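PDB 4G6V: CdiI from Burkholderia pseudomallei 1026a, which probably acts as the immunity protein that binds and neutralises the tRNase toxin CdiA-CT of a contact-dependent growth inhibition system. Local coordinates for residues 38-43 with 60-65; 6-11 with 92-97; 18-23 with 84-89. All blocks are in the same frame, centred on the assembly; numbering follows the deposited sequence.

How the contacts relate
Contacts 1 and 2 join neighbouring strands of one antiparallel sheet, and contact 3 sits over one of its faces. The centres of contacts 1 and 2 lie about 9 Å apart. Between them strands 60-66 and 4-9 are themselves paired, with Ser60 O 2.9 Å from Leu9 N, a probable hydrogen bond. The centre of contact 3 is about 13 Å from that of contact 1 and about 14 Å from that of contact 2. Its Phe86 bridges to both: CZ is 3.7 Å from Phe62 CE2, and CE1 is 3.4 Å from Leu9 CD1. The bound toxin chain touches contacts 1 and 2 but neither segment of contact 3.

Contact 1. Residues 38-43 with 60-65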
ATOM      1  N   SER B  38       4.039   1.685  10.621  1.00 23.19           N
ATOM      2  CA  SER B  38       2.879   2.226  11.321  1.00 29.16           C
ATOM      3  C   SER B  38       2.797   1.723  12.773  1.00 34.75           C
ATOM      4  O   SER B  38       3.447   0.742  13.156  1.00 33.02           O
ATOM      5  CB  SER B  38       1.589   1.870  10.587  1.00 25.96           C
ATOM      6  OG  SER B  38       1.063   0.644  11.062  1.00 36.51           O
ATOM      7  N   PRO B  39       2.015   2.415  13.597  1.00 33.85           N
ATOM      8  CA  PRO B  39       1.623   1.844  14.892  1.00 28.16           C
ATOM      9  C   PRO B  39       0.888   0.535  14.675  1.00 36.73           C
ATOM     10  O   PRO B  39       0.286   0.348  13.604  1.00 31.25           O
ATOM     11  CB  PRO B  39       0.645   2.889  15.460  1.00 28.27           C
ATOM     12  CG  PRO B  39       0.413   3.922  14.313  1.00 24.61           C
ATOM     13  CD  PRO B  39       1.639   3.836  13.469  1.00 30.77           C
ATOM     14  N   VAL B  40       0.937  -0.353  15.669  1.00 35.84           N
ATOM     15  CA  VAL B  40       0.199  -1.605  15.613  1.00 30.55           C
ATOM     16  C   VAL B  40      -1.222  -1.372  16.097  1.00 28.92           C
ATOM     17  O   VAL B  40      -1.430  -0.632  17.047  1.00 38.85           O
ATOM     18  CB  VAL B  40       0.841  -2.694  16.508  1.00 37.22           C
ATOM     19  CG1 VAL B  40       0.057  -4.011  16.407  1.00 25.51           C
ATOM     20  CG2 VAL B  40       2.300  -2.902  16.137  1.00 30.20           C
ATOM     21  N   ARG B  41      -2.194  -2.002  15.444  1.00 33.10           N
ATOM     22  CA  ARG B  41      -3.567  -1.986  15.921  1.00 23.52           C
ATOM     23  C   ARG B  41      -4.104  -3.386  16.160  1.00 23.97           C
ATOM     24  O   ARG B  41      -3.510  -4.365  15.755  1.00 28.92           O
ATOM     25  CB  ARG B  41      -4.487  -1.231  14.966  1.00 26.32           C
ATOM     26  CG  ARG B  41      -4.795  -1.930  13.663  1.00 38.12           C
ATOM     27  CD  ARG B  41      -5.663  -1.017  12.844  1.00 37.66           C
ATOM     28  NE  ARG B  41      -5.161   0.353  12.987  1.00 55.06           N
ATOM     29  CZ  ARG B  41      -5.880   1.464  12.816  1.00 49.12           C
ATOM     30  NH1 ARG B  41      -7.167   1.404  12.487  1.00 39.72           N
ATOM     31  NH2 ARG B  41      -5.297   2.643  12.980  1.00 46.77           N
ATOM     32  N   ASP B  42      -5.217  -3.471  16.873  1.00 32.58           N
ATOM     33  CA  ASP B  42      -5.926  -4.724  17.027  1.00 31.50           C
ATOM     34  C   ASP B  42      -6.558  -4.985  15.679  1.00 28.05           C
ATOM     35  O   ASP B  42      -7.089  -4.076  15.047  1.00 22.65           O
ATOM     36  CB  ASP B  42      -7.023  -4.638  18.105  1.00 25.25           C
ATOM     37  CG  ASP B  42      -6.489  -4.210  19.469  1.00 40.80           C
ATOM     38  OD1 ASP B  42      -5.478  -4.788  19.926  1.00 38.81           O
ATOM     39  OD2 ASP B  42      -7.084  -3.290  20.087  1.00 41.76           O
ATOM     40  N   ALA B  43      -6.491  -6.230  15.234  1.00 25.83           N
ATOM     41  CA  ALA B  43      -7.131  -6.611  13.991  1.00 31.92           C
ATOM     42  C   ALA B  43      -8.639  -6.625  14.166  1.00 26.83           C
ATOM     43  O   ALA B  43      -9.136  -7.234  15.093  1.00 38.80           O
ATOM     44  CB  ALA B  43      -6.642  -7.978  13.556  1.00 32.92           C
ATOM     45  N   SER B  60      -3.327  -8.806  16.031  1.00 35.13           N
ATOM     46  CA  SER B  60      -2.884  -7.457  15.733  1.00 32.32           C
ATOM     47  C   SER B  60      -2.437  -7.324  14.262  1.00 38.87           C
ATOM     48  O   SER B  60      -2.237  -8.312  13.545  1.00 35.13           O
ATOM     49  CB  SER B  60      -1.796  -7.010  16.720  1.00 31.36           C
ATOM     50  OG  SER B  60      -0.683  -7.890  16.707  1.00 38.42           O
ATOM     51  N   PHE B  61      -2.310  -6.085  13.819  1.00 29.48           N
ATOM     52  CA  PHE B  61      -1.973  -5.776  12.446  1.00 23.23           C
ATOM     53  C   PHE B  61      -1.144  -4.491  12.436  1.00 29.21           C
ATOM     54  O   PHE B  61      -1.358  -3.583  13.248  1.00 24.51           O
ATOM     55  CB  PHE B  61      -3.251  -5.548  11.638  1.00 20.33           C
ATOM     56  CG  PHE B  61      -3.008  -4.900  10.324  1.00 20.85           C
ATOM     57  CD1 PHE B  61      -2.867  -5.658   9.183  1.00 22.97           C
ATOM     58  CD2 PHE B  61      -2.890  -3.523  10.224  1.00 24.11           C
ATOM     59  CE1 PHE B  61      -2.624  -5.048   7.958  1.00 31.50           C
ATOM     60  CE2 PHE B  61      -2.649  -2.908   9.003  1.00 26.71           C
ATOM     61  CZ  PHE B  61      -2.518  -3.662   7.869  1.00 23.52           C
ATOM     62  N   PHE B  62      -0.184  -4.407  11.536  1.00 23.04           N
ATOM     63  CA  PHE B  62       0.469  -3.129  11.337  1.00 25.48           C
ATOM     64  C   PHE B  62       0.960  -3.042   9.896  1.00 30.69           C
ATOM     65  O   PHE B  62       0.996  -4.046   9.171  1.00 25.78           O
ATOM     66  CB  PHE B  62       1.618  -2.933  12.323  1.00 26.73           C
ATOM     67  CG  PHE B  62       2.773  -3.827  12.060  1.00 24.56           C
ATOM     68  CD1 PHE B  62       3.699  -3.506  11.069  1.00 28.30           C
ATOM     69  CD2 PHE B  62       2.932  -5.004  12.769  1.00 29.49           C
ATOM     70  CE1 PHE B  62       4.773  -4.347  10.782  1.00 27.85           C
ATOM     71  CE2 PHE B  62       4.005  -5.859  12.485  1.00 33.69           C
ATOM     72  CZ  PHE B  62       4.930  -5.523  11.482  1.00 23.56           C
ATOM     73  N   LEU B  63       1.330  -1.840   9.483  1.00 29.57           N
ATOM     74  CA  LEU B  63       1.696  -1.599   8.105  1.00 24.41           C
ATOM     75  C   LEU B  63       3.156  -1.169   8.010  1.00 27.07           C
ATOM     76  O   LEU B  63       3.679  -0.500   8.906  1.00 27.59           O
ATOM     77  CB  LEU B  63       0.768  -0.540   7.531  1.00 26.63           C
ATOM     78  CG  LEU B  63       0.523  -0.503   6.026  1.00 38.74           C
ATOM     79  CD1 LEU B  63      -0.089  -1.813   5.575  1.00 30.03           C
ATOM     80  CD2 LEU B  63      -0.388   0.683   5.661  1.00 28.12           C
ATOM     81  N   VAL B  64       3.818  -1.593   6.934  1.00 29.32           N
ATOM     82  CA  VAL B  64       5.168  -1.132   6.608  1.00 30.80           C
ATOM     83  C   VAL B  64       5.156  -0.503   5.209  1.00 34.64           C
ATOM     84  O   VAL B  64       4.922  -1.178   4.218  1.00 38.24           O
ATOM     85  CB  VAL B  64       6.214  -2.273   6.650  1.00 20.45           C
ATOM     86  CG1 VAL B  64       7.625  -1.750   6.407  1.00 21.64           C
ATOM     87  CG2 VAL B  64       6.181  -2.961   7.977  1.00 25.41           C
ATOM     88  N   SER B  65       5.397   0.800   5.140  1.00 36.69           N
ATOM     89  CA  SER B  65       5.375   1.511   3.874  1.00 35.93           C
ATOM     90  C   SER B  65       6.758   1.680   3.299  1.00 37.48           C
ATOM     91  O   SER B  65       7.719   1.927   4.031  1.00 37.71           O
ATOM     92  CB  SER B  65       4.743   2.878   4.054  1.00 24.21           C
ATOM     93  OG  SER B  65       3.350   2.733   4.288  1.00 31.14           O
TER
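Ser38 grips Leu63 with both backbone and side chain. Ser38 N donates to Leu63 O at 2.8 Å, and Ser38 CB lies 3.6 Å from the same oxygen. One bond further out, Ser38 OG accepts from Leu63 N at 3.0 Å with an N-H...O angle of 164°, and itself donates to Pro39 O at 2.7 Å. The hydroxyl therefore serves where a strand would offer a carbonyl, which fits the absence of a regular bridge here. Regular pairing appears at Arg41 and Phe61, an antiparallel hydrogen-bonded pair: Arg41 N reaches Phe61 O at 2.8 Å and Phe61 N returns to Arg41 O at 2.9 Å. Val40 fills the step between. Val40 CG1, anti to the backbone N (chi1 -179°), lies 3.5 Å from Ser60 CB, while CG2 meets Phe62 CB at 3.9 Å, on the side where Leu20 of helix 13-26 packs. Arg41 and Phe61 point to the other face, where Ser124 of the toxin chain packs on both. The arrangement is that of an irregular outermost strand of this chain's antiparallel sheet, its regular ladder giving way to a serine-mediated link.

Contact 2. Residues 6-11 with 92-97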
ATOM      1  N   PHE B   6       1.396  -5.421   4.371  1.00 22.86           N
ATOM      2  CA  PHE B   6       0.354  -5.679   5.342  1.00 22.42           C
ATOM      3  C   PHE B   6       0.818  -6.814   6.233  1.00 27.76           C
ATOM      4  O   PHE B   6       1.055  -7.910   5.759  1.00 33.43           O
ATOM      5  CB  PHE B   6      -0.927  -6.085   4.638  1.00 20.38           C
ATOM      6  CG  PHE B   6      -1.742  -4.937   4.195  1.00 26.26           C
ATOM      7  CD1 PHE B   6      -3.040  -4.773   4.642  1.00 30.36           C
ATOM      8  CD2 PHE B   6      -1.205  -3.980   3.356  1.00 25.13           C
ATOM      9  CE1 PHE B   6      -3.796  -3.665   4.236  1.00 30.87           C
ATOM     10  CE2 PHE B   6      -1.960  -2.874   2.939  1.00 25.36           C
ATOM     11  CZ  PHE B   6      -3.248  -2.721   3.385  1.00 23.79           C
ATOM     12  N   CYS B   7       0.951  -6.557   7.522  1.00 24.80           N
ATOM     13  CA  CYS B   7       1.561  -7.521   8.419  1.00 20.91           C
ATOM     14  C   CYS B   7       0.561  -7.900   9.456  1.00 18.81           C
ATOM     15  O   CYS B   7       0.150  -7.072  10.243  1.00 29.17           O
ATOM     16  CB  CYS B   7       2.776  -6.901   9.106  1.00 20.30           C
ATOM     17  SG  CYS B   7       4.065  -6.372   7.946  1.00 28.53           S
ATOM     18  N   TYR B   8       0.154  -9.150   9.444  1.00 19.33           N
ATOM     19  CA  TYR B   8      -0.715  -9.697  10.479  1.00 23.93           C
ATOM     20  C   TYR B   8       0.060 -10.533  11.498  1.00 30.09           C
ATOM     21  O   TYR B   8       0.958 -11.317  11.135  1.00 24.88           O
ATOM     22  CB  TYR B   8      -1.801 -10.560   9.852  1.00 26.60           C
ATOM     23  CG  TYR B   8      -2.495  -9.905   8.692  1.00 28.20           C
ATOM     24  CD1 TYR B   8      -3.804  -9.490   8.804  1.00 22.62           C
ATOM     25  CD2 TYR B   8      -1.828  -9.696   7.478  1.00 27.85           C
ATOM     26  CE1 TYR B   8      -4.452  -8.890   7.740  1.00 32.14           C
ATOM     27  CE2 TYR B   8      -2.469  -9.109   6.405  1.00 24.41           C
ATOM     28  CZ  TYR B   8      -3.783  -8.705   6.544  1.00 33.66           C
ATOM     29  OH  TYR B   8      -4.439  -8.110   5.493  1.00 30.64           O
ATOM     30  N   LEU B   9      -0.306 -10.370  12.770  1.00 30.50           N
ATOM     31  CA  LEU B   9       0.358 -11.068  13.862  1.00 26.81           C
ATOM     32  C   LEU B   9      -0.612 -11.883  14.697  1.00 34.73           C
ATOM     33  O   LEU B   9      -1.766 -11.505  14.891  1.00 38.80           O
ATOM     34  CB  LEU B   9       1.095 -10.084  14.770  1.00 32.93           C
ATOM     35  CG  LEU B   9       2.282  -9.302  14.206  1.00 36.57           C
ATOM     36  CD1 LEU B   9       2.757  -8.293  15.224  1.00 38.30           C
ATOM     37  CD2 LEU B   9       3.422 -10.229  13.802  1.00 30.24           C
ATOM     38  N   SER B  10      -0.131 -13.006  15.212  1.00 39.50           N
ATOM     39  CA  SER B  10      -0.946 -13.843  16.067  1.00 31.58           C
ATOM     40  C   SER B  10      -0.936 -13.280  17.494  1.00 32.94           C
ATOM     41  O   SER B  10      -1.873 -13.507  18.248  1.00 35.21           O
ATOM     42  CB  SER B  10      -0.444 -15.279  16.033  1.00 25.87           C
ATOM     43  OG  SER B  10       0.785 -15.386  16.726  1.00 40.02           O
ATOM     44  N   ILE B  11       0.107 -12.523  17.845  1.00 31.61           N
ATOM     45  CA  ILE B  11       0.225 -11.923  19.185  1.00 26.90           C
ATOM     46  C   ILE B  11      -0.613 -10.647  19.355  1.00 31.12           C
ATOM     47  O   ILE B  11      -1.071 -10.057  18.385  1.00 36.79           O
ATOM     48  CB  ILE B  11       1.702 -11.644  19.578  1.00 21.73           C
ATOM     49  CG1 ILE B  11       2.356 -10.674  18.602  1.00 31.53           C
ATOM     50  CG2 ILE B  11       2.493 -12.922  19.561  1.00 28.90           C
ATOM     51  CD1 ILE B  11       3.738 -10.244  19.014  1.00 32.72           C
ATOM     52  N   LEU B  92       2.074 -13.124   9.141  1.00 25.97           N
ATOM     53  CA  LEU B  92       1.787 -13.232   7.718  1.00 27.70           C
ATOM     54  C   LEU B  92       2.113 -11.871   7.113  1.00 31.34           C
ATOM     55  O   LEU B  92       1.729 -10.847   7.673  1.00 22.06           O
ATOM     56  CB  LEU B  92       0.317 -13.605   7.511  1.00 24.57           C
ATOM     57  CG  LEU B  92      -0.352 -13.281   6.178  1.00 32.03           C
ATOM     58  CD1 LEU B  92       0.212 -14.159   5.114  1.00 28.74           C
ATOM     59  CD2 LEU B  92      -1.853 -13.456   6.278  1.00 23.76           C
ATOM     60  N   ILE B  93       2.850 -11.842   6.007  1.00 32.03           N
ATOM     61  CA  ILE B  93       3.127 -10.566   5.327  1.00 32.91           C
ATOM     62  C   ILE B  93       2.601 -10.554   3.897  1.00 29.33           C
ATOM     63  O   ILE B  93       3.097 -11.289   3.051  1.00 31.18           O
ATOM     64  CB  ILE B  93       4.638 -10.245   5.259  1.00 35.64           C
ATOM     65  CG1 ILE B  93       5.256 -10.177   6.657  1.00 35.50           C
ATOM     66  CG2 ILE B  93       4.871  -8.939   4.482  1.00 26.78           C
ATOM     67  CD1 ILE B  93       6.758  -9.896   6.634  1.00 39.48           C
ATOM     68  N   LEU B  94       1.611  -9.720   3.628  1.00 22.80           N
ATOM     69  CA  LEU B  94       1.106  -9.564   2.276  1.00 21.05           C
ATOM     70  C   LEU B  94       1.486  -8.191   1.680  1.00 27.50           C
ATOM     71  O   LEU B  94       1.044  -7.127   2.136  1.00 27.45           O
ATOM     72  CB  LEU B  94      -0.410  -9.764   2.242  1.00 20.88           C
ATOM     73  CG  LEU B  94      -1.015 -11.050   2.798  1.00 23.34           C
ATOM     74  CD1 LEU B  94      -2.503 -11.089   2.546  1.00 20.03           C
ATOM     75  CD2 LEU B  94      -0.378 -12.265   2.171  1.00 25.90           C
ATOM     76  N   GLN B  95       2.314  -8.208   0.646  1.00 30.98           N
ATOM     77  CA  GLN B  95       2.622  -6.976  -0.047  1.00 22.86           C
ATOM     78  C   GLN B  95       1.328  -6.472  -0.681  1.00 32.66           C
ATOM     79  O   GLN B  95       0.652  -7.213  -1.419  1.00 22.87           O
ATOM     80  CB  GLN B  95       3.680  -7.213  -1.098  1.00 24.57           C
ATOM     81  CG  GLN B  95       4.262  -5.943  -1.633  1.00 33.48           C
ATOM     82  CD  GLN B  95       5.605  -6.152  -2.285  1.00 28.31           C
ATOM     83  OE1 GLN B  95       6.362  -7.053  -1.910  1.00 24.31           O
ATOM     84  NE2 GLN B  95       5.915  -5.316  -3.262  1.00 25.03           N
ATOM     85  N   ASP B  96       0.985  -5.224  -0.354  1.00 28.81           N
ATOM     86  CA  ASP B  96      -0.253  -4.579  -0.787  1.00 27.46           C
ATOM     87  C   ASP B  96      -1.465  -5.469  -0.567  1.00 26.99           C
ATOM     88  O   ASP B  96      -2.444  -5.437  -1.332  1.00 28.63           O
ATOM     89  CB  ASP B  96      -0.149  -4.085  -2.242  1.00 32.48           C
ATOM     90  CG  ASP B  96       0.676  -2.798  -2.364  1.00 43.72           C
ATOM     91  OD1 ASP B  96       0.674  -1.986  -1.390  1.00 35.22           O
ATOM     92  OD2 ASP B  96       1.327  -2.603  -3.424  1.00 38.74           O
ATOM     93  N   ASN B  97      -1.375  -6.267   0.494  1.00 24.28           N
ATOM     94  CA  ASN B  97      -2.491  -7.074   0.958  1.00 28.74           C
ATOM     95  C   ASN B  97      -2.920  -8.087  -0.093  1.00 30.64           C
ATOM     96  O   ASN B  97      -4.065  -8.529  -0.110  1.00 28.65           O
ATOM     97  CB  ASN B  97      -3.661  -6.161   1.368  1.00 30.55           C
ATOM     98  CG  ASN B  97      -4.457  -6.713   2.549  1.00 35.55           C
ATOM     99  OD1 ASN B  97      -3.953  -7.516   3.346  1.00 29.13           O
ATOM    100  ND2 ASN B  97      -5.712  -6.291   2.655  1.00 25.00           N
TER
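Asn97 is stacked on one face of the Phe6 ring: its CB stands 3.6 Å from the ring centroid, 10° off the normal, in a CH-pi contact, and its amide plane lies 19° from the ring plane. The Tyr8 ring is met at its edge, where Leu92 O lies in plane, 3.7 Å from Tyr8 CD2. Asn97 OD1 also lies at that edge, but its very short approach to the hydroxyl is doubtful. Both rings also meet that of Phe61 on the next strand, Tyr8 edge-to-face and Phe6 at a steep angle. Leu92 points the same way as Tyr8, its CD2 3.9 Å from Tyr8 CD2. On the other face of the sheet Cys7 SG is 4.2 Å from Ile93 CG1, with both touching Leu82 of helix 75-84.

Phe6 with Leu94 and Tyr8 with Leu92 are antiparallel hydrogen-bonded pairs, each joined by two backbone bonds. Leu94 O takes two N-H groups from opposite faces of its carbonyl plane: Phe6 N at 2.8 Å, 39° out of the plane, and Asn97 N at 3.0 Å. The second bond closes a turn after the strand, consistent with Asn97's place over Phe6. With its apolar CB on the ring, Asn97 uses ND2 to donate to Thr117 of the toxin chain. Asp96 OD1, which accepts from Asp4 N, also forms a salt bridge with that chain's Lys121, so aromatic packing and polar recognition combine here.

Contact 3. Residues 18-23 with 84-89; sequences SDLNKI and DGFNGG
Asp19 and Ile23, four residues apart on helix 13-26, face Phe86 and Gly85 of the loop after helix 75-84, with CA-CA separations of 6.6 Å for Asp19 to Phe86 and 6.3 Å for Ile23 to Gly85. Helix 13-26 packs on one face of the chain's antiparallel sheet, and the loop between helix 75-84 and strand 91-95 meets it there. Gly85 is the first residue to leave helical geometry, and a type I beta turn then runs from Phe86 to Gly89, closed by Gly89 N bonding to Phe86 O. No hydrogen bond spans the two segments, so the evidence for association is van der Waals contact.

Phe86 contributes the ring that three helix residues touch, each at different atoms. Its chi1 of -75° sets CG anti to the carbonyl carbon, and from there the ring reaches the helix. Leu20 CG approaches Phe86 CZ at 3.7 Å, Ile23 CD1 approaches Phe86 CE2 at 4.0 Å, and Asp19 CB lies 3.7 Å from Phe86 CE1. All three approaches are oblique to the ring. The carboxylate of Asp19 is turned almost perpendicular to the ring plane, at 85°.

Gly85 provides backbone rather than side chain, its CA lying 3.7 Å from Ile23 CD1. Around these segments, Ile11 touches both Asp19 and Phe86, and Leu20 continues onto Ile37 and Val40 of strand 35-42, which ties the helix and the loop to the sheet. Gly85 O touches two helix side chains, lying 3.7 Å from Asp19 CB and the same distance from Ile23 CD1.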
ATOM      1  N   SER B  18       5.978  -3.770  21.604  1.00 40.63           N
ATOM      2  CA  SER B  18       7.221  -4.046  22.310  1.00 39.90           C
ATOM      3  C   SER B  18       8.254  -4.699  21.378  1.00 39.79           C
ATOM      4  O   SER B  18       9.392  -4.236  21.286  1.00 46.13           O
ATOM      5  CB  SER B  18       6.963  -4.911  23.551  1.00 33.26           C
ATOM      6  OG  SER B  18       8.159  -5.561  23.966  1.00 54.60           O
ATOM      7  N   ASP B  19       7.863  -5.768  20.686  1.00 35.02           N
ATOM      8  CA  ASP B  19       8.734  -6.393  19.675  1.00 32.96           C
ATOM      9  C   ASP B  19       9.189  -5.427  18.547  1.00 36.95           C
ATOM     10  O   ASP B  19      10.364  -5.434  18.162  1.00 34.46           O
ATOM     11  CB  ASP B  19       8.065  -7.634  19.066  1.00 26.69           C
ATOM     12  CG  ASP B  19       8.241  -8.862  19.916  1.00 45.95           C
ATOM     13  OD1 ASP B  19       9.323  -9.006  20.538  1.00 58.21           O
ATOM     14  OD2 ASP B  19       7.304  -9.693  19.954  1.00 52.38           O
ATOM     15  N   LEU B  20       8.272  -4.614  18.015  1.00 21.48           N
ATOM     16  CA  LEU B  20       8.657  -3.621  17.002  1.00 28.18           C
ATOM     17  C   LEU B  20       9.666  -2.576  17.476  1.00 29.64           C
ATOM     18  O   LEU B  20      10.398  -2.009  16.664  1.00 38.85           O
ATOM     19  CB  LEU B  20       7.440  -2.934  16.372  1.00 21.00           C
ATOM     20  CG  LEU B  20       6.850  -3.776  15.248  1.00 30.48           C
ATOM     21  CD1 LEU B  20       5.462  -3.334  14.898  1.00 33.17           C
ATOM     22  CD2 LEU B  20       7.762  -3.750  14.017  1.00 27.74           C
ATOM     23  N   ASN B  21       9.709  -2.305  18.771  1.00 24.98           N
ATOM     24  CA  ASN B  21      10.682  -1.351  19.267  1.00 32.37           C
ATOM     25  C   ASN B  21      12.084  -1.897  19.082  1.00 33.01           C
ATOM     26  O   ASN B  21      13.007  -1.188  18.708  1.00 34.77           O
ATOM     27  CB  ASN B  21      10.438  -1.027  20.738  1.00 37.86           C
ATOM     28  CG  ASN B  21       9.182  -0.182  20.968  1.00 50.66           C
ATOM     29  OD1 ASN B  21       8.674   0.492  20.061  1.00 48.95           O
ATOM     30  ND2 ASN B  21       8.680  -0.215  22.204  1.00 59.30           N
ATOM     31  N   LYS B  22      12.242  -3.179  19.357  1.00 37.33           N
ATOM     32  CA  LYS B  22      13.535  -3.797  19.226  1.00 37.51           C
ATOM     33  C   LYS B  22      13.961  -3.829  17.762  1.00 42.77           C
ATOM     34  O   LYS B  22      15.122  -3.575  17.437  1.00 46.73           O
ATOM     35  CB  LYS B  22      13.487  -5.193  19.818  1.00 43.44           C
ATOM     36  CG  LYS B  22      13.136  -5.185  21.296  1.00 56.78           C
ATOM     37  CD  LYS B  22      13.122  -6.593  21.880  1.00 59.17           C
ATOM     38  CE  LYS B  22      12.634  -6.559  23.322  1.00 56.53           C
ATOM     39  NZ  LYS B  22      12.679  -7.950  23.862  1.00 65.26           N
ATOM     40  N   ILE B  23      13.016  -4.125  16.876  1.00 34.54           N
ATOM     41  CA  ILE B  23      13.291  -4.090  15.452  1.00 26.61           C
ATOM     42  C   ILE B  23      13.778  -2.711  15.031  1.00 31.95           C
ATOM     43  O   ILE B  23      14.861  -2.585  14.480  1.00 41.05           O
ATOM     44  CB  ILE B  23      12.081  -4.567  14.637  1.00 29.29           C
ATOM     45  CG1 ILE B  23      12.120  -6.090  14.517  1.00 28.38           C
ATOM     46  CG2 ILE B  23      12.130  -4.038  13.255  1.00 32.92           C
ATOM     47  CD1 ILE B  23      10.743  -6.734  14.532  1.00 26.77           C
ATOM     48  N   ASP B  84      11.740 -12.676  11.782  1.00 41.35           N
ATOM     49  CA  ASP B  84      12.738 -13.040  12.786  1.00 41.31           C
ATOM     50  C   ASP B  84      12.597 -12.246  14.088  1.00 43.78           C
ATOM     51  O   ASP B  84      12.981 -12.732  15.147  1.00 48.88           O
ATOM     52  CB  ASP B  84      14.157 -12.900  12.223  1.00 35.49           C
ATOM     53  N   GLY B  85      12.055 -11.032  14.011  1.00 35.61           N
ATOM     54  CA  GLY B  85      11.899 -10.207  15.195  1.00 32.39           C
ATOM     55  C   GLY B  85      10.541 -10.387  15.850  1.00 36.11           C
ATOM     56  O   GLY B  85      10.142  -9.619  16.726  1.00 30.55           O
ATOM     57  N   PHE B  86       9.818 -11.401  15.390  1.00 43.71           N
ATOM     58  CA  PHE B  86       8.570 -11.827  16.010  1.00 44.05           C
ATOM     59  C   PHE B  86       8.677 -13.309  16.346  1.00 51.89           C
ATOM     60  O   PHE B  86       7.761 -14.090  16.094  1.00 54.84           O
ATOM     61  CB  PHE B  86       7.385 -11.548  15.085  1.00 29.23           C
ATOM     62  CG  PHE B  86       7.017 -10.105  15.021  1.00 34.74           C
ATOM     63  CD1 PHE B  86       6.358  -9.505  16.081  1.00 33.74           C
ATOM     64  CD2 PHE B  86       7.326  -9.337  13.909  1.00 40.09           C
ATOM     65  CE1 PHE B  86       6.021  -8.175  16.035  1.00 34.93           C
ATOM     66  CE2 PHE B  86       6.983  -7.988  13.855  1.00 27.18           C
ATOM     67  CZ  PHE B  86       6.337  -7.410  14.917  1.00 31.70           C
ATOM     68  N   ASN B  87       9.819 -13.678  16.916  1.00 63.83           N
ATOM     69  CA  ASN B  87      10.144 -15.065  17.218  1.00 73.93           C
ATOM     70  C   ASN B  87       8.990 -15.749  17.952  1.00 66.71           C
ATOM     71  O   ASN B  87       8.508 -16.817  17.546  1.00 56.89           O
ATOM     72  CB  ASN B  87      11.425 -15.126  18.044  1.00 64.33           C
ATOM     73  N   GLY B  88       8.535 -15.098  19.017  1.00 73.60           N
ATOM     74  CA  GLY B  88       7.496 -15.641  19.878  1.00 73.92           C
ATOM     75  C   GLY B  88       6.114 -15.805  19.259  1.00 77.45           C
ATOM     76  O   GLY B  88       5.138 -16.046  19.979  1.00 65.77           O
ATOM     77  N   GLY B  89       6.022 -15.692  17.934  1.00 74.41           N
ATOM     78  CA  GLY B  89       4.739 -15.803  17.261  1.00 56.58           C
ATOM     79  C   GLY B  89       4.794 -15.879  15.744  1.00 59.35           C
ATOM     80  O   GLY B  89       5.855 -15.781  15.120  1.00 54.23           O
TER